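Local coordinates for protein decaprenyl diphosphate synthase (Rhodobacter capsulatus, PDB 3MZV) that probably builds long all-trans polyprenyl diphosphates from isopentenyl diphosphate and an allylic primer with magnesium, supplying side chains for isoprenoid quinones, at residues Y208-G213 / I299-T304. Residues are numbered along the deposited sequence; the frame is centred on the assembly and turned at random.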
loop_
_atom_site.group_PDB
_atom_site.type_symbol
_atom_site.label_atom_id
_atom_site.label_comp_id
_atom_site.label_asym_id
_atom_site.label_seq_id
_atom_site.Cartn_x
_atom_site.Cartn_y
_atom_site.Cartn_z
ATOM N N TYR B 208 -24.102 11.605 0.259
ATOM C CA TYR B 208 -24.580 10.734 1.341
ATOM C C TYR B 208 -23.439 10.069 2.064
ATOM O O TYR B 208 -23.340 10.132 3.292
ATOM C CB TYR B 208 -25.586 9.683 0.869
ATOM C CG TYR B 208 -25.940 8.666 1.934
ATOM C CD1 TYR B 208 -26.865 8.965 2.951
ATOM C CD2 TYR B 208 -25.317 7.428 1.972
ATOM C CE1 TYR B 208 -27.198 8.021 3.959
ATOM C CE2 TYR B 208 -25.631 6.486 2.971
ATOM C CZ TYR B 208 -26.557 6.779 3.945
ATOM O OH TYR B 208 -26.818 5.824 4.888
ATOM N N GLY B 209 -22.557 9.429 1.304
ATOM C CA GLY B 209 -21.484 8.717 1.898
ATOM C C GLY B 209 -20.506 9.620 2.620
ATOM O O GLY B 209 -20.057 9.285 3.698
ATOM N N ASP B 210 -20.165 10.753 2.012
ATOM C CA ASP B 210 -19.261 11.739 2.612
ATOM C C ASP B 210 -19.797 12.211 3.967
ATOM O O ASP B 210 -19.105 12.173 4.954
ATOM C CB ASP B 210 -19.110 12.941 1.654
ATOM C CG ASP B 210 -18.295 14.083 2.225
ATOM O OD1 ASP B 210 -17.067 13.934 2.456
ATOM O OD2 ASP B 210 -18.893 15.165 2.427
ATOM N N ALA B 211 -21.050 12.638 3.993
ATOM C CA ALA B 211 -21.684 13.083 5.249
ATOM C C ALA B 211 -21.757 11.969 6.316
ATOM O O ALA B 211 -21.529 12.179 7.510
ATOM C CB ALA B 211 -23.101 13.662 4.949
ATOM N N LEU B 212 -22.159 10.778 5.922
ATOM C CA LEU B 212 -22.256 9.689 6.874
ATOM C C LEU B 212 -20.892 9.376 7.462
ATOM O O LEU B 212 -20.801 9.016 8.643
ATOM C CB LEU B 212 -22.869 8.431 6.226
ATOM C CG LEU B 212 -23.292 7.220 7.058
ATOM C CD1 LEU B 212 -24.580 7.491 7.760
ATOM C CD2 LEU B 212 -23.410 6.008 6.093
ATOM N N GLY B 213 -19.854 9.379 6.626
ATOM C CA GLY B 213 -18.506 9.037 7.089
ATOM C C GLY B 213 -17.960 10.090 8.051
ATOM O O GLY B 213 -17.370 9.752 9.079
ATOM N N ILE B 299 -24.717 15.043 14.581
ATOM C CA ILE B 299 -26.091 14.857 14.183
ATOM C C ILE B 299 -26.436 15.796 13.000
ATOM O O ILE B 299 -27.226 15.430 12.120
ATOM C CB ILE B 299 -27.083 14.889 15.347
ATOM C CG1 ILE B 299 -27.212 16.302 15.914
ATOM C CG2 ILE B 299 -26.699 13.852 16.444
ATOM C CD1 ILE B 299 -28.279 16.424 17.020
ATOM N N GLY B 300 -25.750 16.931 12.914
ATOM C CA GLY B 300 -25.868 17.845 11.769
ATOM C C GLY B 300 -25.433 17.188 10.463
ATOM O O GLY B 300 -26.117 17.301 9.432
ATOM N N TRP B 301 -24.302 16.468 10.516
ATOM C CA TRP B 301 -23.803 15.783 9.336
ATOM C C TRP B 301 -24.795 14.687 8.916
ATOM O O TRP B 301 -24.925 14.435 7.726
ATOM C CB TRP B 301 -22.350 15.264 9.555
ATOM C CG TRP B 301 -21.338 16.359 9.270
ATOM C CD1 TRP B 301 -20.578 17.082 10.172
ATOM C CD2 TRP B 301 -21.010 16.866 7.992
ATOM N NE1 TRP B 301 -19.793 17.996 9.504
ATOM C CE2 TRP B 301 -20.059 17.908 8.173
ATOM C CE3 TRP B 301 -21.460 16.577 6.701
ATOM C CZ2 TRP B 301 -19.498 18.615 7.094
ATOM C CZ3 TRP B 301 -20.919 17.294 5.646
ATOM C CH2 TRP B 301 -19.948 18.294 5.851
ATOM N N THR B 302 -25.494 14.051 9.863
ATOM C CA THR B 302 -26.487 13.030 9.469
ATOM C C THR B 302 -27.677 13.707 8.798
ATOM O O THR B 302 -28.299 13.133 7.915
ATOM C CB THR B 302 -26.966 12.141 10.610
ATOM O OG1 THR B 302 -27.678 12.923 11.546
ATOM C CG2 THR B 302 -25.802 11.386 11.281
ATOM N N ASP B 303 -28.004 14.943 9.192
ATOM C CA ASP B 303 -29.017 15.713 8.451
ATOM C C ASP B 303 -28.609 15.936 7.014
ATOM O O ASP B 303 -29.408 15.763 6.101
ATOM C CB ASP B 303 -29.266 17.084 9.063
ATOM C CG ASP B 303 -30.360 17.860 8.339
ATOM O OD1 ASP B 303 -31.509 17.413 8.379
ATOM O OD2 ASP B 303 -30.066 18.943 7.766
ATOM N N THR B 304 -27.373 16.375 6.818
ATOM C CA THR B 304 -26.844 16.567 5.505
ATOM C C THR B 304 -26.886 15.247 4.713
ATOM O O THR B 304 -27.234 15.260 3.569
ATOM C CB THR B 304 -25.408 17.137 5.555
ATOM O OG1 THR B 304 -25.441 18.381 6.277
ATOM C CG2 THR B 304 -24.877 17.397 4.157
#
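Ala211 and Trp301 illustrate how a small residue lets two antiparallel helices pack closely: the axes of 208-213 and 299-304 approach to 7.9 Å at 169°. The CA atoms of Ala211 and Trp301 are 5.3 Å apart. The apolar contact rests on the Ala211 methyl, whose CB sits at the edge of the indole, near the ring plane, 3.8 Å from Trp301 CE3. With CG anti to its carbonyl carbon (chi1 -84°), Trp301 extends its six-membered ring toward Asp210. The Trp301 side chain also touches Ile214, Ala215 and Ile218, further along helix 199-224. Beside the indole, Thr304 CG2 lies 4.2 Å from Ala211 CB, a looser contact.

Backbone meets side chain as well: Ala211 CB packs against Trp301 O at 3.4 Å, and Trp301 CB stands 3.8 Å from Ala211 O. The carboxylate oxygen Asp210 OD2 lies obliquely to the indole, near Trp301 CZ3, and is paired in a salt bridge with Arg177 of helix 169-194, which the indole also touches.

No hydrogen bond joins the two segments, so this part of the all-helical prenyl synthase fold is held here by shape and van der Waals contact.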